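Putative siderophore-degrading esterase (Eurofung) (Emericella nidulans, PDB 6GUO) hydrolyses the ester bonds of the bacterial siderophore enterobactin, taken up as a xenosiderophore, and so releases its iron inside the fungal cell. Local coordinates at residues A[29-34]-A[89-94]; A[157-162]-A[180-185]; A[164-169]-A[191-196]; A[222-227]-A[274-279]. All coordinates share one frame; numbering follows the deposited sequence. Where two conformers were deposited one is given.

From the N terminus, interaction 1 comes first: it closes a long loop by pairing strand 31-36 antiparallel with the end of strand 83-90, and it is complete before the others begin. Interactions 2 and 3 cross, their segments alternating along the chain. Interaction 2 sets strands 156-164 and 184-188 side by side, joined through helix 166-177 as a beta-alpha-beta unit, and interaction 3 joins the turn at the start of that helix to the loop leaving strand 184-188. Interaction 4 closes last, laying the strand outermost within this chain, 273-279, beside strand 219-225. Interactions 1, 2 and 4 thus sample one mixed sheet, and interactions 1 and 4 also touch the second subunit.

Interaction 1: residues A[29-34]-A[89-94]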
loop_
_atom_site.group_PDB
_atom_site.type_symbol
_atom_site.label_atom_id
_atom_site.label_comp_id
_atom_site.label_asym_id
_atom_site.label_seq_id
_atom_site.Cartn_x
_atom_site.Cartn_y
_atom_site.Cartn_z
ATOM N N GLY A 29 -4.700 -26.663 10.751
ATOM C CA GLY A 29 -4.732 -25.667 11.818
ATOM C C GLY A 29 -5.800 -24.637 11.522
ATOM O O GLY A 29 -6.424 -24.682 10.456
ATOM N N PRO A 30 -6.016 -23.693 12.455
ATOM C CA PRO A 30 -7.059 -22.701 12.233
ATOM C C PRO A 30 -6.707 -21.716 11.122
ATOM O O PRO A 30 -5.534 -21.548 10.778
ATOM C CB PRO A 30 -7.158 -21.967 13.582
ATOM C CG PRO A 30 -6.351 -22.770 14.549
ATOM C CD PRO A 30 -5.315 -23.466 13.729
ATOM N N TYR A 31 -7.738 -21.103 10.556
ATOM C CA TYR A 31 -7.584 -19.934 9.707
ATOM C C TYR A 31 -7.829 -18.695 10.552
ATOM O O TYR A 31 -8.461 -18.761 11.611
ATOM C CB TYR A 31 -8.577 -19.983 8.550
ATOM C CG TYR A 31 -8.270 -21.060 7.545
ATOM C CD1 TYR A 31 -7.254 -20.891 6.609
ATOM C CD2 TYR A 31 -8.991 -22.256 7.528
ATOM C CE1 TYR A 31 -6.966 -21.879 5.679
ATOM C CE2 TYR A 31 -8.712 -23.246 6.599
ATOM C CZ TYR A 31 -7.698 -23.056 5.675
ATOM O OH TYR A 31 -7.412 -24.047 4.757
ATOM N N GLN A 32 -7.307 -17.569 10.081
ATOM C CA GLN A 32 -7.562 -16.270 10.680
ATOM C C GLN A 32 -8.196 -15.423 9.594
ATOM O O GLN A 32 -7.617 -15.277 8.516
ATOM C CB GLN A 32 -6.264 -15.624 11.162
ATOM C CG GLN A 32 -6.445 -14.239 11.770
ATOM C CD GLN A 32 -5.134 -13.638 12.243
ATOM O OE1 GLN A 32 -4.402 -14.252 13.019
ATOM N NE2 GLN A 32 -4.831 -12.429 11.773
ATOM N N ILE A 33 -9.385 -14.892 9.864
ATOM C CA ILE A 33 -10.006 -13.949 8.942
ATOM C C ILE A 33 -9.957 -12.557 9.566
ATOM O O ILE A 33 -10.290 -12.389 10.737
ATOM C CB ILE A 33 -11.427 -14.384 8.487
ATOM C CG1 ILE A 33 -12.462 -14.350 9.617
ATOM C CG2 ILE A 33 -11.375 -15.783 7.875
ATOM C CD1 ILE A 33 -13.890 -14.280 9.104
ATOM N N ASP A 34 -9.483 -11.576 8.798
ATOM C CA ASP A 34 -9.487 -10.180 9.217
ATOM C C ASP A 34 -10.516 -9.487 8.343
ATOM O O ASP A 34 -10.545 -9.711 7.135
ATOM C CB ASP A 34 -8.112 -9.540 9.021
ATOM C CG ASP A 34 -7.097 -9.993 10.054
ATOM O OD1 ASP A 34 -7.094 -9.438 11.175
ATOM O OD2 ASP A 34 -6.283 -10.887 9.738
ATOM N N ILE A 89 -8.267 -13.626 4.204
ATOM C CA ILE A 89 -8.218 -15.010 4.678
ATOM C C ILE A 89 -6.755 -15.404 4.817
ATOM O O ILE A 89 -6.022 -15.522 3.821
ATOM C CB ILE A 89 -8.971 -15.991 3.762
ATOM C CG1 ILE A 89 -10.408 -15.506 3.513
ATOM C CG2 ILE A 89 -9.009 -17.384 4.392
ATOM C CD1 ILE A 89 -10.596 -14.771 2.212
ATOM N N GLY A 90 -6.345 -15.592 6.066
ATOM C CA GLY A 90 -4.965 -15.873 6.406
ATOM C C GLY A 90 -4.858 -16.892 7.517
ATOM O O GLY A 90 -5.699 -17.788 7.640
ATOM N N TYR A 91 -3.827 -16.727 8.341
ATOM C CA TYR A 91 -3.368 -17.756 9.270
ATOM C C TYR A 91 -2.976 -17.130 10.609
ATOM O O TYR A 91 -2.645 -15.941 10.659
ATOM C CB TYR A 91 -2.166 -18.475 8.647
ATOM C CG TYR A 91 -2.444 -18.967 7.250
ATOM C CD1 TYR A 91 -3.176 -20.128 7.042
ATOM C CD2 TYR A 91 -2.026 -18.243 6.133
ATOM C CE1 TYR A 91 -3.456 -20.578 5.767
ATOM C CE2 TYR A 91 -2.297 -18.689 4.845
ATOM C CZ TYR A 91 -3.018 -19.856 4.666
ATOM O OH TYR A 91 -3.299 -20.303 3.396
ATOM N N PRO A 92 -3.013 -17.920 11.702
ATOM C CA PRO A 92 -2.628 -17.421 13.024
ATOM C C PRO A 92 -1.104 -17.392 13.174
ATOM O O PRO A 92 -0.516 -18.227 13.866
ATOM C CB PRO A 92 -3.288 -18.428 13.976
ATOM C CG PRO A 92 -3.249 -19.703 13.211
ATOM C CD PRO A 92 -3.503 -19.310 11.779
ATOM N N ILE A 93 -0.489 -16.410 12.524
ATOM C CA ILE A 93 0.966 -16.259 12.491
ATOM C C ILE A 93 1.302 -14.901 13.090
ATOM O O ILE A 93 0.574 -13.928 12.869
ATOM C CB ILE A 93 1.545 -16.417 11.060
ATOM C CG1 ILE A 93 0.887 -15.444 10.060
ATOM C CG2 ILE A 93 1.373 -17.861 10.601
ATOM C CD1 ILE A 93 1.392 -15.556 8.638
ATOM N N THR A 94 2.385 -14.851 13.863
ATOM C CA THR A 94 2.758 -13.648 14.620
ATOM C C THR A 94 4.095 -13.009 14.228
ATOM O O THR A 94 4.207 -11.788 14.280
ATOM C CB THR A 94 2.776 -13.936 16.132
ATOM O OG1 THR A 94 3.678 -15.014 16.406
ATOM C CG2 THR A 94 1.376 -14.302 16.617
HETATM O O HOH W 1 -1.962 -13.070 13.376
#
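Ile89, still in its strand, faces Ile33 in an antiparallel non-hydrogen-bonded pair, and the branched side chains, suited to an extended backbone, meet loosely on one face of the sheet, Ile33 CG2 lying 4.5 Å from Ile89 CG1. Gly90 forms the hydrogen-bonded pair with Gln32. Its N gives a bond of 2.8 Å to Gln32 O, nearly along the C=O axis, while Gln32 N reaches Gly90 O at 2.9 Å from above the carbonyl plane; the same Gly90 oxygen lies at the edge of the Tyr31 ring. Tyr91 runs alongside Tyr31, both rings pointing the same way with CG anti to the carbonyl carbon, so that the two CE1 atoms come within 3.7 Å and both hydroxyls end on the carboxylate of Asp105. Pro92, past the end of the strand, is the centre of an inverse gamma turn and sets its CD 3.2 Å from Pro30 O. Ile93 is tied in through water, which donates from one side to Ile93 O and from the other to Gln32 OE1 at 2.7 Å. The extended Gln32 chain (chi1 178°) is fixed in rotation because NE2 also donates to Asp34 OD2, 2.9 Å away. Strand 18-24 flanks strand 31-36, Phe134 and Phe137 of helix 131-150 meet the Tyr31 ring, and helix 60-77 brings Asn61 to Gln32.

Interaction 2: residues A[157-162]-A[180-185]; sequences GRTALF and SSFDVY
The two backbones run parallel, with Ala160 opposite Val184 and Leu161 opposite Tyr185. Val184 N donates to Thr159 O in the carbonyl plane, and Leu161 N donates to Val184 O at 2.9 Å, nearly along the C=O axis. This is the parallel pairing of a beta-alpha-beta unit, whose helix 166-177 packs against Leu161 and Tyr185. Before the strand begins, Asp183 substitutes its side chain for a backbone acceptor: with CG anti to the carbonyl carbon (chi1 -61°), OD2 takes the N-H of Thr159 at 2.9 Å on its anti lone pair. A weak bond from Thr159 OG1 reaches the same oxygen. The small Ala160 suits its place beside branched Val184, their CB atoms 3.9 Å apart. On the other face Leu161 lays CB over the centre of the Phe182 ring, a CH-pi contact with CB 3.7 Å from the ring centroid, and its CD2 touches CE2 at the rim. Phe182 N in turn donates to Tyr185 OH at 3.0 Å, and that hydroxyl is also bonded to Pro179 O. A carboxylate thus extends the backbone ladder at its start, where the N-H of Thr159, helped weakly by its hydroxyl, would be expected to favour the ionised form.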
loop_
_atom_site.group_PDB
_atom_site.type_symbol
_atom_site.label_atom_id
_atom_site.label_comp_id
_atom_site.label_asym_id
_atom_site.label_seq_id
_atom_site.Cartn_x
_atom_site.Cartn_y
_atom_site.Cartn_z
ATOM N N GLY A 157 -23.020 -5.969 -3.469
ATOM C CA GLY A 157 -23.194 -5.778 -4.902
ATOM C C GLY A 157 -22.197 -6.536 -5.749
ATOM O O GLY A 157 -22.570 -7.432 -6.501
ATOM N N ARG A 158 -20.931 -6.159 -5.627
ATOM C CA ARG A 158 -19.851 -6.713 -6.431
ATOM C C ARG A 158 -18.856 -7.373 -5.489
ATOM O O ARG A 158 -18.543 -6.806 -4.451
ATOM C CB ARG A 158 -19.172 -5.591 -7.217
ATOM C CG ARG A 158 -18.281 -6.072 -8.346
ATOM C CD ARG A 158 -17.834 -4.927 -9.245
ATOM N NE ARG A 158 -18.812 -4.602 -10.295
ATOM C CZ ARG A 158 -19.634 -3.546 -10.325
ATOM N NH1 ARG A 158 -20.457 -3.396 -11.360
ATOM N NH2 ARG A 158 -19.659 -2.636 -9.351
ATOM N N THR A 159 -18.384 -8.568 -5.842
ATOM C CA THR A 159 -17.362 -9.270 -5.061
ATOM C C THR A 159 -16.103 -9.459 -5.892
ATOM O O THR A 159 -16.173 -9.683 -7.103
ATOM C CB THR A 159 -17.845 -10.639 -4.549
ATOM O OG1 THR A 159 -18.184 -11.481 -5.656
ATOM C CG2 THR A 159 -19.050 -10.463 -3.637
ATOM N N ALA A 160 -14.954 -9.362 -5.231
ATOM C CA ALA A 160 -13.667 -9.526 -5.888
ATOM C C ALA A 160 -12.768 -10.463 -5.098
ATOM O O ALA A 160 -12.869 -10.542 -3.871
ATOM C CB ALA A 160 -12.988 -8.179 -6.057
ATOM N N LEU A 161 -11.899 -11.162 -5.822
ATOM C CA LEU A 161 -10.840 -11.987 -5.246
ATOM C C LEU A 161 -9.494 -11.448 -5.717
ATOM O O LEU A 161 -9.251 -11.359 -6.926
ATOM C CB LEU A 161 -10.987 -13.439 -5.700
ATOM C CG LEU A 161 -9.909 -14.438 -5.240
ATOM C CD1 LEU A 161 -9.874 -14.578 -3.722
ATOM C CD2 LEU A 161 -10.139 -15.785 -5.905
ATOM N N PHE A 162 -8.618 -11.128 -4.762
ATOM C CA PHE A 162 -7.239 -10.747 -5.056
ATOM C C PHE A 162 -6.279 -11.762 -4.463
ATOM O O PHE A 162 -6.430 -12.167 -3.318
ATOM C CB PHE A 162 -6.914 -9.367 -4.485
ATOM C CG PHE A 162 -5.488 -8.932 -4.716
ATOM C CD1 PHE A 162 -5.168 -8.068 -5.751
ATOM C CD2 PHE A 162 -4.457 -9.396 -3.896
ATOM C CE1 PHE A 162 -3.858 -7.669 -5.965
ATOM C CE2 PHE A 162 -3.146 -9.002 -4.110
ATOM C CZ PHE A 162 -2.848 -8.139 -5.147
ATOM N N SER A 180 -18.245 -18.111 -11.759
ATOM C CA SER A 180 -19.253 -17.364 -10.994
ATOM C C SER A 180 -18.899 -17.122 -9.519
ATOM O O SER A 180 -19.643 -16.414 -8.836
ATOM C CB SER A 180 -20.610 -18.067 -11.078
ATOM O OG SER A 180 -21.035 -18.148 -12.424
ATOM N N SER A 181 -17.789 -17.697 -9.034
ATOM C CA SER A 181 -17.341 -17.545 -7.635
ATOM C C SER A 181 -17.265 -16.094 -7.194
ATOM O O SER A 181 -17.718 -15.729 -6.103
ATOM C CB SER A 181 -15.946 -18.147 -7.451
ATOM O OG SER A 181 -15.940 -19.528 -7.722
ATOM N N PHE A 182 -16.644 -15.280 -8.046
ATOM C CA PHE A 182 -16.476 -13.844 -7.815
ATOM C C PHE A 182 -16.792 -13.094 -9.100
ATOM O O PHE A 182 -16.690 -13.655 -10.190
ATOM C CB PHE A 182 -15.036 -13.533 -7.372
ATOM C CG PHE A 182 -14.640 -14.222 -6.096
ATOM C CD1 PHE A 182 -14.827 -13.601 -4.864
ATOM C CD2 PHE A 182 -14.121 -15.513 -6.120
ATOM C CE1 PHE A 182 -14.485 -14.249 -3.685
ATOM C CE2 PHE A 182 -13.777 -16.165 -4.946
ATOM C CZ PHE A 182 -13.964 -15.535 -3.726
ATOM N N ASP A 183 -17.165 -11.827 -8.970
ATOM C CA ASP A 183 -17.419 -10.971 -10.139
ATOM C C ASP A 183 -16.114 -10.542 -10.804
ATOM O O ASP A 183 -16.025 -10.476 -12.039
ATOM C CB ASP A 183 -18.220 -9.737 -9.731
ATOM C CG ASP A 183 -19.571 -10.092 -9.163
ATOM O OD1 ASP A 183 -20.349 -10.746 -9.881
ATOM O OD2 ASP A 183 -19.855 -9.739 -7.998
ATOM N N VAL A 184 -15.110 -10.271 -9.969
ATOM C CA VAL A 184 -13.830 -9.713 -10.393
ATOM C C VAL A 184 -12.690 -10.539 -9.804
ATOM O O VAL A 184 -12.713 -10.878 -8.624
ATOM C CB VAL A 184 -13.695 -8.253 -9.922
ATOM C CG1 VAL A 184 -12.385 -7.639 -10.408
ATOM C CG2 VAL A 184 -14.880 -7.432 -10.414
ATOM N N TYR A 185 -11.706 -10.855 -10.643
ATOM C CA TYR A 185 -10.514 -11.594 -10.236
ATOM C C TYR A 185 -9.309 -10.708 -10.473
ATOM O O TYR A 185 -9.141 -10.147 -11.553
ATOM C CB TYR A 185 -10.384 -12.888 -11.028
ATOM C CG TYR A 185 -11.582 -13.786 -10.857
ATOM C CD1 TYR A 185 -11.559 -14.844 -9.957
ATOM C CD2 TYR A 185 -12.753 -13.563 -11.584
ATOM C CE1 TYR A 185 -12.664 -15.664 -9.790
ATOM C CE2 TYR A 185 -13.861 -14.377 -11.423
ATOM C CZ TYR A 185 -13.809 -15.424 -10.523
ATOM O OH TYR A 185 -14.909 -16.228 -10.358
#

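Interaction 3: residues A[164-169]-A[191-196]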
loop_
_atom_site.group_PDB
_atom_site.type_symbol
_atom_site.label_atom_id
_atom_site.label_comp_id
_atom_site.label_asym_id
_atom_site.label_seq_id
_atom_site.Cartn_x
_atom_site.Cartn_y
_atom_site.Cartn_z
ATOM N N HIS A 164 -1.730 -12.688 -4.867
ATOM C CA HIS A 164 -0.406 -12.463 -5.444
ATOM C C HIS A 164 0.411 -13.758 -5.422
ATOM O O HIS A 164 0.332 -14.518 -4.456
ATOM C CB HIS A 164 0.335 -11.367 -4.674
ATOM C CG HIS A 164 1.755 -11.168 -5.114
ATOM N ND1 HIS A 164 2.813 -11.824 -4.528
ATOM C CD2 HIS A 164 2.289 -10.372 -6.070
ATOM C CE1 HIS A 164 3.937 -11.447 -5.111
ATOM N NE2 HIS A 164 3.646 -10.568 -6.049
ATOM N N SER A 165 1.185 -13.985 -6.490
ATOM C CA SER A 165 2.055 -15.164 -6.631
ATOM C C SER A 165 1.211 -16.454 -6.627
ATOM O O SER A 165 0.352 -16.600 -7.498
ATOM C CB SER A 165 3.231 -15.145 -5.627
ATOM O OG SER A 165 2.844 -15.306 -4.277
ATOM N N TYR A 166 1.413 -17.380 -5.683
ATOM C CA TYR A 166 0.474 -18.511 -5.571
ATOM C C TYR A 166 -0.973 -18.043 -5.403
ATOM O O TYR A 166 -1.890 -18.704 -5.890
ATOM C CB TYR A 166 0.847 -19.460 -4.425
ATOM C CG TYR A 166 1.969 -20.441 -4.707
ATOM C CD1 TYR A 166 2.547 -20.569 -5.979
ATOM C CD2 TYR A 166 2.427 -21.282 -3.700
ATOM C CE1 TYR A 166 3.559 -21.478 -6.217
ATOM C CE2 TYR A 166 3.440 -22.195 -3.934
ATOM C CZ TYR A 166 3.998 -22.291 -5.194
ATOM O OH TYR A 166 5.004 -23.187 -5.443
ATOM N N GLY A 167 -1.172 -16.913 -4.719
ATOM C CA GLY A 167 -2.485 -16.273 -4.640
ATOM C C GLY A 167 -3.078 -15.921 -5.998
ATOM O O GLY A 167 -4.281 -16.067 -6.211
ATOM N N GLY A 168 -2.235 -15.451 -6.916
ATOM C CA GLY A 168 -2.655 -15.142 -8.281
ATOM C C GLY A 168 -3.002 -16.402 -9.054
ATOM O O GLY A 168 -3.973 -16.428 -9.812
ATOM N N LEU A 169 -2.199 -17.446 -8.862
ATOM C CA LEU A 169 -2.496 -18.767 -9.418
ATOM C C LEU A 169 -3.867 -19.247 -8.938
ATOM O O LEU A 169 -4.678 -19.723 -9.741
ATOM C CB LEU A 169 -1.402 -19.771 -9.025
ATOM C CG LEU A 169 -1.586 -21.233 -9.445
ATOM C CD1 LEU A 169 -1.570 -21.358 -10.956
ATOM C CD2 LEU A 169 -0.509 -22.101 -8.815
ATOM N N SER A 191 1.560 -17.239 -10.417
ATOM C CA SER A 191 2.583 -18.260 -10.642
ATOM C C SER A 191 2.175 -19.205 -11.776
ATOM O O SER A 191 1.973 -20.407 -11.569
ATOM C CB SER A 191 2.851 -19.033 -9.348
ATOM O OG SER A 191 3.191 -18.142 -8.305
ATOM N N ILE A 192 2.090 -18.653 -12.984
ATOM C CA ILE A 192 1.630 -19.395 -14.160
ATOM C C ILE A 192 2.579 -20.563 -14.444
ATOM O O ILE A 192 2.124 -21.648 -14.796
ATOM C CB ILE A 192 1.434 -18.458 -15.385
ATOM C CG1 ILE A 192 0.235 -17.534 -15.121
ATOM C CG2 ILE A 192 1.210 -19.256 -16.672
ATOM C CD1 ILE A 192 0.066 -16.391 -16.099
ATOM N N TRP A 193 3.879 -20.342 -14.232
ATOM C CA TRP A 193 4.915 -21.393 -14.306
ATOM C C TRP A 193 4.627 -22.686 -13.531
ATOM O O TRP A 193 5.091 -23.753 -13.934
ATOM C CB TRP A 193 6.273 -20.842 -13.835
ATOM C CG TRP A 193 6.295 -20.411 -12.394
ATOM C CD1 TRP A 193 6.029 -19.163 -11.906
ATOM C CD2 TRP A 193 6.599 -21.228 -11.256
ATOM N NE1 TRP A 193 6.144 -19.152 -10.538
ATOM C CE2 TRP A 193 6.492 -20.405 -10.111
ATOM C CE3 TRP A 193 6.952 -22.575 -11.093
ATOM C CZ2 TRP A 193 6.728 -20.885 -8.817
ATOM C CZ3 TRP A 193 7.184 -23.055 -9.804
ATOM C CH2 TRP A 193 7.066 -22.210 -8.684
ATOM N N TRP A 194 3.891 -22.581 -12.423
ATOM C CA TRP A 194 3.717 -23.688 -11.476
ATOM C C TRP A 194 3.298 -25.014 -12.114
ATOM O O TRP A 194 2.370 -25.064 -12.921
ATOM C CB TRP A 194 2.722 -23.310 -10.372
ATOM C CG TRP A 194 2.571 -24.390 -9.351
ATOM C CD1 TRP A 194 3.412 -24.663 -8.314
ATOM C CD2 TRP A 194 1.529 -25.364 -9.292
ATOM N NE1 TRP A 194 2.949 -25.741 -7.597
ATOM C CE2 TRP A 194 1.794 -26.191 -8.177
ATOM C CE3 TRP A 194 0.389 -25.615 -10.066
ATOM C CZ2 TRP A 194 0.962 -27.256 -7.821
ATOM C CZ3 TRP A 194 -0.440 -26.675 -9.712
ATOM C CH2 TRP A 194 -0.148 -27.479 -8.596
ATOM N N ASN A 195 4.004 -26.076 -11.729
ATOM C CA ASN A 195 3.715 -27.433 -12.173
ATOM C C ASN A 195 3.635 -27.540 -13.698
ATOM O O ASN A 195 2.603 -27.921 -14.257
ATOM C CB ASN A 195 2.423 -27.931 -11.514
ATOM C CG ASN A 195 2.197 -29.405 -11.729
ATOM O OD1 ASN A 195 3.154 -30.169 -11.851
ATOM N ND2 ASN A 195 0.930 -29.817 -11.789
ATOM N N ASN A 196 4.730 -27.173 -14.359
ATOM C CA ASN A 196 4.817 -27.187 -15.823
ATOM C C ASN A 196 3.632 -26.450 -16.470
ATOM O O ASN A 196 3.015 -26.934 -17.421
ATOM C CB ASN A 196 4.922 -28.637 -16.326
ATOM C CG ASN A 196 5.351 -28.732 -17.782
ATOM O OD1 ASN A 196 5.988 -27.827 -18.320
ATOM N ND2 ASN A 196 4.997 -29.838 -18.428
#
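Ser165 has backbone angles of 62° and -120°, a strained conformation with positive phi, and its OG sits between the backbone N and the carbonyl carbon (chi1 68°). This is consistent with the nucleophile elbow of an alpha/beta-hydrolase, a sharp strand-to-helix turn, with Gly163 and Gly167 completing the GxSxG pattern between strand 156-164 and helix 166-177; Ser165 would then be the probable nucleophile, with His284 touching it. In this conformer OG donates to His164 O and is also bonded to Arg102. Glycine suits position 167, since a CB there would run into His164 N. Ser165 O is shared: Leu169 N donates to Ser165 O at 3.0 Å in the first helical turn, and Ser191 N donates to Ser165 O at 3.2 Å from above the carbonyl plane, fastening the loop at Ser191 to the elbow. Small Ser191 fits closely, its CB lying in the plane of the Tyr166 ring at the edge. Tyr166, with CG anti to the carbonyl carbon, crosses Trp194 at about a right angle and carries its OH on to Glu126. Leu169, buried and apolar, has CG anti to the backbone N, and its methyls meet Ser191 and Trp194. CD1 lies 3.7 Å from Ser191 O, and CD2 meets the Trp194 indole, resting 3.8 Å from both CB and CE3 of Trp194.

Interaction 4: residues A[222-227]-A[274-279]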
loop_
_atom_site.group_PDB
_atom_site.type_symbol
_atom_site.label_atom_id
_atom_site.label_comp_id
_atom_site.label_asym_id
_atom_site.label_seq_id
_atom_site.Cartn_x
_atom_site.Cartn_y
_atom_site.Cartn_z
ATOM N N LEU A 222 -4.817 -8.817 -14.716
ATOM C CA LEU A 222 -3.502 -9.430 -14.553
ATOM C C LEU A 222 -2.483 -8.340 -14.308
ATOM O O LEU A 222 -2.615 -7.237 -14.831
ATOM C CB LEU A 222 -3.106 -10.196 -15.817
ATOM C CG LEU A 222 -3.862 -11.509 -16.024
ATOM C CD1 LEU A 222 -3.822 -11.925 -17.482
ATOM C CD2 LEU A 222 -3.278 -12.594 -15.130
ATOM N N SER A 223 -1.454 -8.650 -13.527
ATOM C CA SER A 223 -0.355 -7.707 -13.342
ATOM C C SER A 223 0.953 -8.402 -13.019
ATOM O O SER A 223 0.971 -9.561 -12.595
ATOM C CB SER A 223 -0.698 -6.676 -12.259
ATOM O OG SER A 223 -0.732 -7.268 -10.971
ATOM N N PHE A 224 2.048 -7.683 -13.242
ATOM C CA PHE A 224 3.376 -8.162 -12.889
ATOM C C PHE A 224 4.330 -6.982 -12.830
ATOM O O PHE A 224 4.046 -5.918 -13.381
ATOM C CB PHE A 224 3.874 -9.223 -13.891
ATOM C CG PHE A 224 3.973 -8.735 -15.311
ATOM C CD1 PHE A 224 5.169 -8.210 -15.805
ATOM C CD2 PHE A 224 2.871 -8.801 -16.162
ATOM C CE1 PHE A 224 5.263 -7.763 -17.119
ATOM C CE2 PHE A 224 2.960 -8.359 -17.476
ATOM C CZ PHE A 224 4.153 -7.838 -17.953
ATOM N N GLY A 225 5.443 -7.163 -12.132
ATOM C CA GLY A 225 6.517 -6.171 -12.126
ATOM C C GLY A 225 7.479 -6.438 -13.266
ATOM O O GLY A 225 7.785 -7.594 -13.550
ATOM N N SER A 226 7.983 -5.380 -13.907
ATOM C CA SER A 226 8.870 -5.541 -15.072
ATOM C C SER A 226 10.147 -6.326 -14.756
ATOM O O SER A 226 10.664 -7.041 -15.614
ATOM C CB SER A 226 9.229 -4.185 -15.697
ATOM O OG SER A 226 10.136 -3.461 -14.879
ATOM N N ARG A 227 10.637 -6.200 -13.525
ATOM C CA ARG A 227 11.861 -6.873 -13.102
ATOM C C ARG A 227 11.696 -8.353 -12.762
ATOM O O ARG A 227 12.697 -9.033 -12.554
ATOM C CB ARG A 227 12.478 -6.158 -11.906
ATOM C CG ARG A 227 12.906 -4.742 -12.217
ATOM C CD ARG A 227 13.564 -4.109 -11.013
ATOM N NE ARG A 227 14.241 -2.861 -11.358
ATOM C CZ ARG A 227 14.899 -2.095 -10.489
ATOM N NH1 ARG A 227 14.981 -2.435 -9.204
ATOM N NH2 ARG A 227 15.487 -0.979 -10.910
ATOM N N LEU A 274 -11.102 -7.234 -19.421
ATOM C CA LEU A 274 -9.802 -7.852 -19.234
ATOM C C LEU A 274 -8.723 -6.776 -19.340
ATOM O O LEU A 274 -8.765 -5.945 -20.238
ATOM C CB LEU A 274 -9.605 -8.940 -20.285
ATOM C CG LEU A 274 -8.245 -9.624 -20.392
ATOM C CD1 LEU A 274 -7.862 -10.321 -19.099
ATOM C CD2 LEU A 274 -8.247 -10.595 -21.561
ATOM N N GLU A 275 -7.773 -6.792 -18.411
ATOM C CA GLU A 275 -6.711 -5.794 -18.362
ATOM C C GLU A 275 -5.434 -6.455 -17.868
ATOM O O GLU A 275 -5.477 -7.331 -17.008
ATOM C CB GLU A 275 -7.131 -4.644 -17.434
ATOM C CG GLU A 275 -6.060 -3.599 -17.136
ATOM C CD GLU A 275 -6.628 -2.356 -16.464
ATOM O OE1 GLU A 275 -7.465 -1.662 -17.080
ATOM O OE2 GLU A 275 -6.238 -2.062 -15.319
ATOM N N VAL A 276 -4.306 -6.040 -18.438
ATOM C CA VAL A 276 -2.986 -6.435 -17.957
ATOM C C VAL A 276 -2.185 -5.162 -17.702
ATOM O O VAL A 276 -2.262 -4.209 -18.486
ATOM C CB VAL A 276 -2.248 -7.398 -18.928
ATOM C CG1 VAL A 276 -1.969 -6.755 -20.282
ATOM C CG2 VAL A 276 -0.954 -7.909 -18.297
ATOM N N LYS A 277 -1.430 -5.153 -16.607
ATOM C CA LYS A 277 -0.590 -4.010 -16.238
ATOM C C LYS A 277 0.805 -4.495 -15.864
ATOM O O LYS A 277 0.960 -5.337 -14.978
ATOM C CB LYS A 277 -1.222 -3.242 -15.068
ATOM C CG LYS A 277 -0.378 -2.116 -14.471
ATOM C CD LYS A 277 -0.105 -0.990 -15.457
ATOM C CE LYS A 277 0.940 -0.013 -14.924
ATOM N NZ LYS A 277 0.379 1.013 -14.009
ATOM N N GLU A 278 1.810 -3.960 -16.553
ATOM C CA GLU A 278 3.205 -4.151 -16.190
ATOM C C GLU A 278 3.601 -2.968 -15.326
ATOM O O GLU A 278 3.475 -1.822 -15.765
ATOM C CB GLU A 278 4.092 -4.195 -17.437
ATOM C CG GLU A 278 5.584 -4.297 -17.141
ATOM C CD GLU A 278 6.423 -4.510 -18.387
ATOM O OE1 GLU A 278 7.524 -5.082 -18.268
ATOM O OE2 GLU A 278 5.992 -4.100 -19.485
ATOM N N TYR A 279 4.077 -3.241 -14.114
ATOM C CA TYR A 279 4.553 -2.190 -13.213
ATOM C C TYR A 279 6.056 -2.017 -13.405
ATOM O O TYR A 279 6.836 -2.883 -13.020
ATOM C CB TYR A 279 4.209 -2.520 -11.756
ATOM C CG TYR A 279 2.746 -2.316 -11.444
ATOM C CD1 TYR A 279 2.263 -1.059 -11.109
ATOM C CD2 TYR A 279 1.837 -3.375 -11.508
ATOM C CE1 TYR A 279 0.926 -0.851 -10.831
ATOM C CE2 TYR A 279 0.491 -3.176 -11.236
ATOM C CZ TYR A 279 0.040 -1.910 -10.900
ATOM O OH TYR A 279 -1.281 -1.686 -10.630
#
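Five backbone hydrogen bonds knit the parallel strands, alternating in direction from Leu222 N with Glu275 O to Ser226 N with Tyr279 O; the straightest, Tyr279 N to Phe224 O, spans 2.8 Å at 174°. Phe224 carries the side-chain contact. With CG in the crowded position between backbone N and carbonyl carbon (chi1 60°), its ring swings across to the neighbouring strand, one face centred under Glu278 CA, 4.2 Å from the centroid, while Val276 CG2 meets its edge. Glu278 is extended, so its aliphatic part covers the ring, CG lying 3.5 Å from Phe224 CE1, and OE1 lies against Ser226 CB. On the other face, Ser223 is small enough for its CB to lie in plane at the edge of the Tyr279 ring. Arg221 bonds Tyr279 OH and forms a salt bridge with Glu275. Helix 254-268 covers Phe224 and Val276, helix 288-301 packs on Ser223 and Tyr279, and strand 184-188 continues the sheet beyond strand 219-225.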